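PDB 1VPQ: hypothetical protein TM1631 from Thermotoga maritima, which is of unknown function but belongs to the DUF72 family, whose members are expected to adopt a TIM-barrel fold. Local coordinates for residues Lys42-Val47 with Arg51-Asn56; His91-Glu96 with Val138-Lys143. All blocks are in the same frame, centred on the assembly; numbering follows the deposited sequence.

Overall arrangement
Both contacts lie within the DUF72 region of a single chain, whose eight-stranded parallel sheet and outer helices match a TIM barrel. Contact 1 joins helix 40-46 to strand 52-55 and is buried, its centre about 13 Å from the centre of the chain. Contact 2 sets the short helix 93-96 against helix 135-147, about 20 Å from that centre and only partly buried. The two occur in series along the chain and on opposite sides of its centre. The centres of contact 1 and contact 2 are about 31 Å apart, and the nearest atoms of contact 1 and contact 2 are about 8 Å apart, without touching. Contact 1 ties a helix to the barrel wall, contact 2 one helix to another outside it.

Contact 1 of 2, residues Lys42-Val47 with Arg51-Asn56; sequences KYYWAV and RIVELN
Tyr44 reaches from helix 40-46 to the backbone of Ile52, and its hydroxyl gives a hydrogen bond to the carbonyl: Tyr44 OH to Ile52 O is 2.6 Å. The angle at the oxygen, 141°, together with a donor lying in the carbonyl plane, places this bond on a lone pair of Ile52 O, which sits at the edge of the phenol ring. The same end of the ring meets Val53 obliquely. Val53 CB is 3.4 Å from Tyr44 OH and 3.7 Å from Tyr44 CZ, while the methyl Val53 CG2 approaches Tyr44 OH to 3.5 Å, so the aliphatic branch borders the hydroxyl. With CG opposite the main-chain nitrogen (chi1 -179°), Tyr44 is extended from its helix straight toward the strand. Thr18 N also bonds this hydroxyl, which is thus gripped by two hydrogen bonds, and Phe21 and Phe50 pack on the side chain. A phenylalanine here lacks the oxygen, and Ile52 O and Thr18 N would probably lose the partner that joins them. Val53 points toward the helix, whereas its neighbours Ile52 and Glu54 point away; Ile52 meets Tyr247 and Phe249, and Glu54 pairs with Arg203. This division is that of a barrel strand with one face on the helical layer and the other in the interior. Helix 40-46 is the connection between strands 13-18 and 52-55 in a beta-alpha-beta crossover, and backbone bonds join Val53 and Leu55 to Thr82 and Glu54 to Thr18 and Gly20, placing strand 52-55 between strands 80-84 and 13-18 and closing the barrel.

Contact 2 of 2, residues His91-Glu96 with Val138-Lys143; sequences HVLWKE and VEYLEK
The phenol ring of Tyr140 carries Trp94 CB over the centre of one face, 3.5 Å from the ring centroid and only 9° off the ring normal, which identifies a CH-pi contact. The indole adds an edge-to-face pair: the edge of its five-membered ring is turned to the Tyr140 face, with centroids 5.5 Å apart and planes at 69°. The backbone sets Trp94 CB above the phenol; from there chi1 of 61°, with CG between the backbone N and the carbonyl carbon, swings the indole so that its far end leads away from helix 135-147. One face of that indole is covered near its rim by Lys95 CG, 3.4 Å above the plane, and Phe131 meets the indole edge-to-face. At the hydroxyl end of Tyr140, Leu93 crosses the phenol at about a right angle; its CB is 3.6 Å from Tyr140 OH and 4.0 Å from Tyr140 CE1. The main chain takes part as well, with Trp94 N 3.6 Å from Tyr140 CE1. Trp94 and Tyr140 are the facing pair of the two backbones, their CA atoms 6.4 Å apart.

No hydrogen bond spans the two segments; the polar ends of both aromatic side chains find their partners just upstream of His91-Glu96. Tyr140 OH bonds Val89 O and Trp94 NE1 bonds Thr90 O, both carbonyls of helix 87-91. The bond from Trp94 NE1, which lies off the CB-CG axis, helps fix the turn of the indole, while that at Tyr140 OH holds the end of the phenol in place. Around this pair, Trp94 also touches Ser130, while Val138 and Leu141 pack on Phe169 of helix 164-173. The contact thus joins the helical excursion following strand 80-84 to helix 135-147, which connects strands 120-126 and 152-155 on the outside of the barrel.

Contact 1 of 2, residues Lys42-Val47 with Arg51-Asn56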
ATOM      1  N   LYS A  42      11.318 -10.308  12.053  1.00 28.19           N
ATOM      2  CA  LYS A  42      12.293 -11.322  11.650  1.00 28.44           C
ATOM      3  C   LYS A  42      11.604 -12.544  11.042  1.00 28.59           C
ATOM      4  O   LYS A  42      12.044 -13.052  10.011  1.00 28.60           O
ATOM      5  CB  LYS A  42      13.168 -11.747  12.827  1.00 28.54           C
ATOM      6  CG  LYS A  42      14.273 -12.724  12.451  1.00 28.79           C
ATOM      7  CD  LYS A  42      15.208 -12.935  13.613  1.00 29.69           C
ATOM      8  CE  LYS A  42      16.413 -13.778  13.230  1.00 30.30           C
ATOM      9  NZ  LYS A  42      17.444 -13.740  14.313  1.00 30.62           N
ATOM     10  N   TYR A  43      10.520 -12.996  11.670  1.00 28.65           N
ATOM     11  CA  TYR A  43       9.748 -14.129  11.151  1.00 28.94           C
ATOM     12  C   TYR A  43       9.131 -13.811   9.792  1.00 28.91           C
ATOM     13  O   TYR A  43       9.095 -14.656   8.905  1.00 29.20           O
ATOM     14  CB  TYR A  43       8.643 -14.558  12.127  1.00 28.93           C
ATOM     15  CG  TYR A  43       8.166 -15.975  11.878  1.00 29.20           C
ATOM     16  CD1 TYR A  43       7.168 -16.247  10.939  1.00 29.37           C
ATOM     17  CD2 TYR A  43       8.738 -17.054  12.558  1.00 29.43           C
ATOM     18  CE1 TYR A  43       6.733 -17.557  10.701  1.00 29.73           C
ATOM     19  CE2 TYR A  43       8.315 -18.366  12.325  1.00 29.85           C
ATOM     20  CZ  TYR A  43       7.314 -18.611  11.397  1.00 30.44           C
ATOM     21  OH  TYR A  43       6.893 -19.906  11.171  1.00 31.74           O
ATOM     22  N   TYR A  44       8.642 -12.587   9.650  1.00 28.81           N
ATOM     23  CA  TYR A  44       8.080 -12.095   8.399  1.00 28.63           C
ATOM     24  C   TYR A  44       9.066 -12.210   7.210  1.00 28.74           C
ATOM     25  O   TYR A  44       8.718 -12.781   6.173  1.00 28.50           O
ATOM     26  CB  TYR A  44       7.627 -10.644   8.611  1.00 28.74           C
ATOM     27  CG  TYR A  44       6.989  -9.960   7.433  1.00 27.93           C
ATOM     28  CD1 TYR A  44       7.766  -9.274   6.501  1.00 28.65           C
ATOM     29  CD2 TYR A  44       5.613  -9.964   7.266  1.00 28.15           C
ATOM     30  CE1 TYR A  44       7.189  -8.630   5.415  1.00 28.27           C
ATOM     31  CE2 TYR A  44       5.019  -9.311   6.184  1.00 28.75           C
ATOM     32  CZ  TYR A  44       5.816  -8.650   5.256  1.00 27.85           C
ATOM     33  OH  TYR A  44       5.248  -8.003   4.180  1.00 27.21           O
ATOM     34  N   TRP A  45      10.285 -11.688   7.360  1.00 28.89           N
ATOM     35  CA  TRP A  45      11.262 -11.692   6.251  1.00 29.03           C
ATOM     36  C   TRP A  45      12.129 -12.955   6.166  1.00 29.04           C
ATOM     37  O   TRP A  45      12.466 -13.395   5.056  1.00 29.02           O
ATOM     38  CB  TRP A  45      12.157 -10.433   6.249  1.00 29.24           C
ATOM     39  CG  TRP A  45      13.084 -10.231   7.441  1.00 29.74           C
ATOM     40  CD1 TRP A  45      12.894  -9.362   8.479  1.00 30.14           C
ATOM     41  CD2 TRP A  45      14.354 -10.868   7.683  1.00 30.61           C
ATOM     42  NE1 TRP A  45      13.947  -9.430   9.358  1.00 30.92           N
ATOM     43  CE2 TRP A  45      14.854 -10.348   8.899  1.00 30.62           C
ATOM     44  CE3 TRP A  45      15.110 -11.831   6.998  1.00 30.98           C
ATOM     45  CZ2 TRP A  45      16.070 -10.757   9.445  1.00 31.22           C
ATOM     46  CZ3 TRP A  45      16.322 -12.240   7.542  1.00 31.47           C
ATOM     47  CH2 TRP A  45      16.790 -11.702   8.757  1.00 31.53           C
ATOM     48  N   ALA A  46      12.504 -13.522   7.315  1.00 28.76           N
ATOM     49  CA  ALA A  46      13.426 -14.673   7.347  1.00 28.65           C
ATOM     50  C   ALA A  46      12.748 -16.003   7.024  1.00 28.63           C
ATOM     51  O   ALA A  46      13.338 -16.851   6.360  1.00 28.69           O
ATOM     52  CB  ALA A  46      14.125 -14.761   8.683  1.00 28.52           C
ATOM     53  N   VAL A  47      11.515 -16.171   7.495  1.00 28.79           N
ATOM     54  CA  VAL A  47      10.777 -17.431   7.358  1.00 28.94           C
ATOM     55  C   VAL A  47       9.689 -17.339   6.279  1.00 29.28           C
ATOM     56  O   VAL A  47       9.742 -18.062   5.291  1.00 29.40           O
ATOM     57  CB  VAL A  47      10.164 -17.874   8.710  1.00 28.72           C
ATOM     58  CG1 VAL A  47       9.549 -19.270   8.603  1.00 28.59           C
ATOM     59  CG2 VAL A  47      11.223 -17.840   9.815  1.00 28.37           C
ATOM     60  N   ARG A  51       9.938  -9.875   1.058  1.00 30.73           N
ATOM     61  CA  ARG A  51      11.056  -8.937   0.915  1.00 30.71           C
ATOM     62  C   ARG A  51      10.611  -7.470   1.004  1.00 30.03           C
ATOM     63  O   ARG A  51      11.399  -6.559   0.784  1.00 29.53           O
ATOM     64  CB  ARG A  51      11.740  -9.182  -0.428  1.00 31.35           C
ATOM     65  CG  ARG A  51      12.293 -10.605  -0.592  1.00 33.61           C
ATOM     66  CD  ARG A  51      13.798 -10.650  -0.393  1.00 36.10           C
ATOM     67  NE  ARG A  51      14.473  -9.782  -1.359  1.00 38.20           N
ATOM     68  CZ  ARG A  51      14.687 -10.080  -2.638  1.00 39.56           C
ATOM     69  NH1 ARG A  51      14.289 -11.248  -3.152  1.00 39.80           N
ATOM     70  NH2 ARG A  51      15.310  -9.193  -3.411  1.00 40.18           N
ATOM     71  N   ILE A  52       9.341  -7.251   1.326  1.00 29.78           N
ATOM     72  CA  ILE A  52       8.778  -5.907   1.383  1.00 29.29           C
ATOM     73  C   ILE A  52       7.559  -5.899   2.303  1.00 29.20           C
ATOM     74  O   ILE A  52       6.891  -6.924   2.475  1.00 29.00           O
ATOM     75  CB  ILE A  52       8.416  -5.375  -0.048  1.00 29.26           C
ATOM     76  CG1 ILE A  52       8.303  -3.849  -0.053  1.00 29.19           C
ATOM     77  CG2 ILE A  52       7.125  -6.013  -0.581  1.00 28.67           C
ATOM     78  CD1 ILE A  52       8.215  -3.230  -1.446  1.00 29.01           C
ATOM     79  N   VAL A  53       7.292  -4.744   2.901  1.00 28.87           N
ATOM     80  CA  VAL A  53       6.086  -4.547   3.692  1.00 28.89           C
ATOM     81  C   VAL A  53       5.662  -3.093   3.537  1.00 28.98           C
ATOM     82  O   VAL A  53       6.502  -2.215   3.372  1.00 28.99           O
ATOM     83  CB  VAL A  53       6.292  -4.935   5.191  1.00 28.77           C
ATOM     84  CG1 VAL A  53       7.300  -4.019   5.882  1.00 28.82           C
ATOM     85  CG2 VAL A  53       4.972  -4.941   5.949  1.00 28.73           C
ATOM     86  N   GLU A  54       4.356  -2.858   3.556  1.00 29.19           N
ATOM     87  CA  GLU A  54       3.782  -1.521   3.471  1.00 29.08           C
ATOM     88  C   GLU A  54       3.375  -1.066   4.870  1.00 29.35           C
ATOM     89  O   GLU A  54       2.625  -1.755   5.550  1.00 28.81           O
ATOM     90  CB  GLU A  54       2.566  -1.563   2.557  1.00 29.05           C
ATOM     91  CG  GLU A  54       1.855  -0.244   2.355  1.00 29.31           C
ATOM     92  CD  GLU A  54       0.537  -0.431   1.642  1.00 29.54           C
ATOM     93  OE1 GLU A  54      -0.448  -0.755   2.336  1.00 28.23           O
ATOM     94  OE2 GLU A  54       0.499  -0.263   0.398  1.00 29.19           O
ATOM     95  N   LEU A  55       3.855   0.107   5.282  1.00 29.92           N
ATOM     96  CA  LEU A  55       3.669   0.581   6.656  1.00 30.25           C
ATOM     97  C   LEU A  55       2.878   1.888   6.784  1.00 30.55           C
ATOM     98  O   LEU A  55       2.885   2.735   5.896  1.00 30.47           O
ATOM     99  CB  LEU A  55       5.031   0.727   7.338  1.00 30.36           C
ATOM    100  CG  LEU A  55       5.762  -0.604   7.559  1.00 30.40           C
ATOM    101  CD1 LEU A  55       7.218  -0.384   7.893  1.00 30.27           C
ATOM    102  CD2 LEU A  55       5.087  -1.426   8.649  1.00 31.03           C
ATOM    103  N   ASN A  56       2.188   2.017   7.913  1.00 30.87           N
ATOM    104  CA  ASN A  56       1.484   3.234   8.271  1.00 31.09           C
ATOM    105  C   ASN A  56       1.752   3.538   9.737  1.00 31.35           C
ATOM    106  O   ASN A  56       1.158   2.928  10.630  1.00 31.46           O
ATOM    107  CB  ASN A  56      -0.020   3.088   8.017  1.00 31.13           C
ATOM    108  CG  ASN A  56      -0.815   4.332   8.408  1.00 30.96           C
ATOM    109  OD1 ASN A  56      -0.319   5.459   8.350  1.00 30.85           O
ATOM    110  ND2 ASN A  56      -2.064   4.123   8.800  1.00 31.13           N
TER

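Contact 2 of 2, residues His91-Glu96 with Val138-Lys143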
ATOM      1  N   HIS A  91      -6.569  12.781   4.091  1.00 30.99           N
ATOM      2  CA  HIS A  91      -7.943  12.778   4.631  1.00 31.06           C
ATOM      3  C   HIS A  91      -8.477  14.128   5.139  1.00 31.07           C
ATOM      4  O   HIS A  91      -9.647  14.214   5.509  1.00 31.43           O
ATOM      5  CB  HIS A  91      -8.045  11.769   5.792  1.00 31.06           C
ATOM      6  CG  HIS A  91      -7.964  10.338   5.361  1.00 31.62           C
ATOM      7  ND1 HIS A  91      -6.810   9.776   4.854  1.00 32.99           N
ATOM      8  CD2 HIS A  91      -8.893   9.355   5.361  1.00 31.72           C
ATOM      9  CE1 HIS A  91      -7.038   8.511   4.547  1.00 33.00           C
ATOM     10  NE2 HIS A  91      -8.294   8.230   4.847  1.00 32.15           N
ATOM     11  N   VAL A  92      -7.644  15.164   5.195  1.00 30.73           N
ATOM     12  CA  VAL A  92      -8.012  16.385   5.927  1.00 30.33           C
ATOM     13  C   VAL A  92      -7.796  17.672   5.125  1.00 29.99           C
ATOM     14  O   VAL A  92      -8.750  18.369   4.816  1.00 29.83           O
ATOM     15  CB  VAL A  92      -7.244  16.489   7.273  1.00 30.28           C
ATOM     16  CG1 VAL A  92      -7.704  17.700   8.074  1.00 30.48           C
ATOM     17  CG2 VAL A  92      -7.426  15.229   8.102  1.00 30.44           C
ATOM     18  N   LEU A  93      -6.544  17.976   4.792  1.00 29.81           N
ATOM     19  CA  LEU A  93      -6.177  19.298   4.272  1.00 29.67           C
ATOM     20  C   LEU A  93      -6.944  19.691   3.016  1.00 29.52           C
ATOM     21  O   LEU A  93      -7.289  20.852   2.841  1.00 29.75           O
ATOM     22  CB  LEU A  93      -4.675  19.370   3.973  1.00 29.64           C
ATOM     23  CG  LEU A  93      -3.729  19.264   5.173  1.00 29.39           C
ATOM     24  CD1 LEU A  93      -2.305  19.116   4.683  1.00 28.70           C
ATOM     25  CD2 LEU A  93      -3.859  20.464   6.106  1.00 29.07           C
ATOM     26  N   TRP A  94      -7.207  18.730   2.142  1.00 29.35           N
ATOM     27  CA  TRP A  94      -7.939  19.010   0.903  1.00 29.28           C
ATOM     28  C   TRP A  94      -9.394  19.436   1.163  1.00 29.07           C
ATOM     29  O   TRP A  94      -9.982  20.164   0.358  1.00 28.97           O
ATOM     30  CB  TRP A  94      -7.879  17.805  -0.046  1.00 29.35           C
ATOM     31  CG  TRP A  94      -8.484  16.566   0.504  1.00 30.15           C
ATOM     32  CD1 TRP A  94      -7.836  15.555   1.154  1.00 30.87           C
ATOM     33  CD2 TRP A  94      -9.867  16.197   0.465  1.00 30.80           C
ATOM     34  NE1 TRP A  94      -8.729  14.578   1.510  1.00 30.79           N
ATOM     35  CE2 TRP A  94      -9.983  14.948   1.100  1.00 30.79           C
ATOM     36  CE3 TRP A  94     -11.017  16.795  -0.060  1.00 31.40           C
ATOM     37  CZ2 TRP A  94     -11.203  14.292   1.236  1.00 30.93           C
ATOM     38  CZ3 TRP A  94     -12.227  16.139   0.074  1.00 30.90           C
ATOM     39  CH2 TRP A  94     -12.311  14.903   0.715  1.00 31.19           C
ATOM     40  N   LYS A  95      -9.965  18.962   2.277  1.00 28.79           N
ATOM     41  CA  LYS A  95     -11.297  19.378   2.728  1.00 28.48           C
ATOM     42  C   LYS A  95     -11.280  20.822   3.225  1.00 28.17           C
ATOM     43  O   LYS A  95     -12.303  21.503   3.193  1.00 28.12           O
ATOM     44  CB  LYS A  95     -11.814  18.487   3.872  1.00 28.50           C
ATOM     45  CG  LYS A  95     -11.998  17.001   3.562  1.00 28.42           C
ATOM     46  CD  LYS A  95     -12.756  16.328   4.714  1.00 29.22           C
ATOM     47  CE  LYS A  95     -13.017  14.843   4.483  1.00 29.80           C
ATOM     48  NZ  LYS A  95     -12.080  13.979   5.242  1.00 30.23           N
ATOM     49  N   GLU A  96     -10.119  21.269   3.697  1.00 27.74           N
ATOM     50  CA  GLU A  96      -9.961  22.585   4.323  1.00 27.47           C
ATOM     51  C   GLU A  96      -9.297  23.627   3.415  1.00 27.64           C
ATOM     52  O   GLU A  96      -9.111  24.771   3.821  1.00 27.12           O
ATOM     53  CB  GLU A  96      -9.148  22.433   5.608  1.00 27.08           C
ATOM     54  CG  GLU A  96      -9.646  21.312   6.490  1.00 26.66           C
ATOM     55  CD  GLU A  96      -8.845  21.144   7.758  1.00 26.06           C
ATOM     56  OE1 GLU A  96      -7.608  21.335   7.718  1.00 24.73           O
ATOM     57  OE2 GLU A  96      -9.461  20.799   8.789  1.00 26.05           O
ATOM     58  N   VAL A 138      -7.929  17.978  -7.947  1.00 30.07           N
ATOM     59  CA  VAL A 138      -6.794  17.790  -8.858  1.00 29.77           C
ATOM     60  C   VAL A 138      -5.729  18.845  -8.572  1.00 29.93           C
ATOM     61  O   VAL A 138      -4.537  18.541  -8.552  1.00 29.87           O
ATOM     62  CB  VAL A 138      -7.203  17.881 -10.339  1.00 29.72           C
ATOM     63  CG1 VAL A 138      -5.964  17.857 -11.246  1.00 29.09           C
ATOM     64  CG2 VAL A 138      -8.144  16.743 -10.706  1.00 29.86           C
ATOM     65  N   GLU A 139      -6.164  20.084  -8.362  1.00 29.99           N
ATOM     66  CA  GLU A 139      -5.254  21.139  -7.943  1.00 30.31           C
ATOM     67  C   GLU A 139      -4.526  20.701  -6.673  1.00 30.21           C
ATOM     68  O   GLU A 139      -3.314  20.899  -6.547  1.00 30.22           O
ATOM     69  CB  GLU A 139      -5.991  22.466  -7.716  1.00 30.50           C
ATOM     70  CG  GLU A 139      -5.054  23.646  -7.474  1.00 32.07           C
ATOM     71  CD  GLU A 139      -5.765  24.993  -7.412  1.00 34.41           C
ATOM     72  OE1 GLU A 139      -7.018  25.023  -7.370  1.00 36.06           O
ATOM     73  OE2 GLU A 139      -5.059  26.032  -7.401  1.00 36.05           O
ATOM     74  N   TYR A 140      -5.262  20.086  -5.748  1.00 29.81           N
ATOM     75  CA  TYR A 140      -4.663  19.597  -4.506  1.00 29.80           C
ATOM     76  C   TYR A 140      -3.578  18.551  -4.774  1.00 29.76           C
ATOM     77  O   TYR A 140      -2.536  18.556  -4.121  1.00 29.71           O
ATOM     78  CB  TYR A 140      -5.728  19.033  -3.551  1.00 29.57           C
ATOM     79  CG  TYR A 140      -5.132  18.552  -2.261  1.00 29.57           C
ATOM     80  CD1 TYR A 140      -4.917  19.427  -1.211  1.00 30.34           C
ATOM     81  CD2 TYR A 140      -4.735  17.224  -2.102  1.00 29.76           C
ATOM     82  CE1 TYR A 140      -4.338  18.995  -0.020  1.00 30.51           C
ATOM     83  CE2 TYR A 140      -4.157  16.783  -0.917  1.00 30.06           C
ATOM     84  CZ  TYR A 140      -3.968  17.674   0.123  1.00 30.12           C
ATOM     85  OH  TYR A 140      -3.396  17.260   1.311  1.00 30.66           O
ATOM     86  N   LEU A 141      -3.826  17.657  -5.726  1.00 29.87           N
ATOM     87  CA  LEU A 141      -2.840  16.644  -6.098  1.00 30.14           C
ATOM     88  C   LEU A 141      -1.571  17.293  -6.681  1.00 30.50           C
ATOM     89  O   LEU A 141      -0.462  16.796  -6.472  1.00 30.75           O
ATOM     90  CB  LEU A 141      -3.435  15.622  -7.084  1.00 30.13           C
ATOM     91  CG  LEU A 141      -4.493  14.619  -6.568  1.00 30.04           C
ATOM     92  CD1 LEU A 141      -5.000  13.736  -7.697  1.00 29.89           C
ATOM     93  CD2 LEU A 141      -3.980  13.755  -5.426  1.00 29.70           C
ATOM     94  N   GLU A 142      -1.733  18.397  -7.404  1.00 30.58           N
ATOM     95  CA  GLU A 142      -0.581  19.179  -7.870  1.00 30.80           C
ATOM     96  C   GLU A 142       0.211  19.786  -6.696  1.00 30.72           C
ATOM     97  O   GLU A 142       1.437  19.855  -6.748  1.00 30.66           O
ATOM     98  CB  GLU A 142      -1.031  20.266  -8.852  1.00 30.87           C
ATOM     99  CG  GLU A 142      -0.001  21.347  -9.160  1.00 31.45           C
ATOM    100  CD  GLU A 142       1.258  20.816  -9.809  1.00 32.42           C
ATOM    101  OE1 GLU A 142       1.350  19.598 -10.044  1.00 34.31           O
ATOM    102  OE2 GLU A 142       2.160  21.626 -10.095  1.00 32.78           O
ATOM    103  N   LYS A 143      -0.483  20.214  -5.643  1.00 30.52           N
ATOM    104  CA  LYS A 143       0.195  20.762  -4.463  1.00 30.62           C
ATOM    105  C   LYS A 143       0.998  19.684  -3.738  1.00 30.37           C
ATOM    106  O   LYS A 143       2.122  19.928  -3.287  1.00 30.04           O
ATOM    107  CB  LYS A 143      -0.801  21.453  -3.524  1.00 30.45           C
ATOM    108  CG  LYS A 143      -1.426  22.709  -4.144  1.00 31.08           C
ATOM    109  CD  LYS A 143      -2.502  23.310  -3.259  1.00 32.21           C
ATOM    110  CE  LYS A 143      -3.006  24.640  -3.808  1.00 32.88           C
ATOM    111  NZ  LYS A 143      -3.914  25.332  -2.832  1.00 33.49           N
TER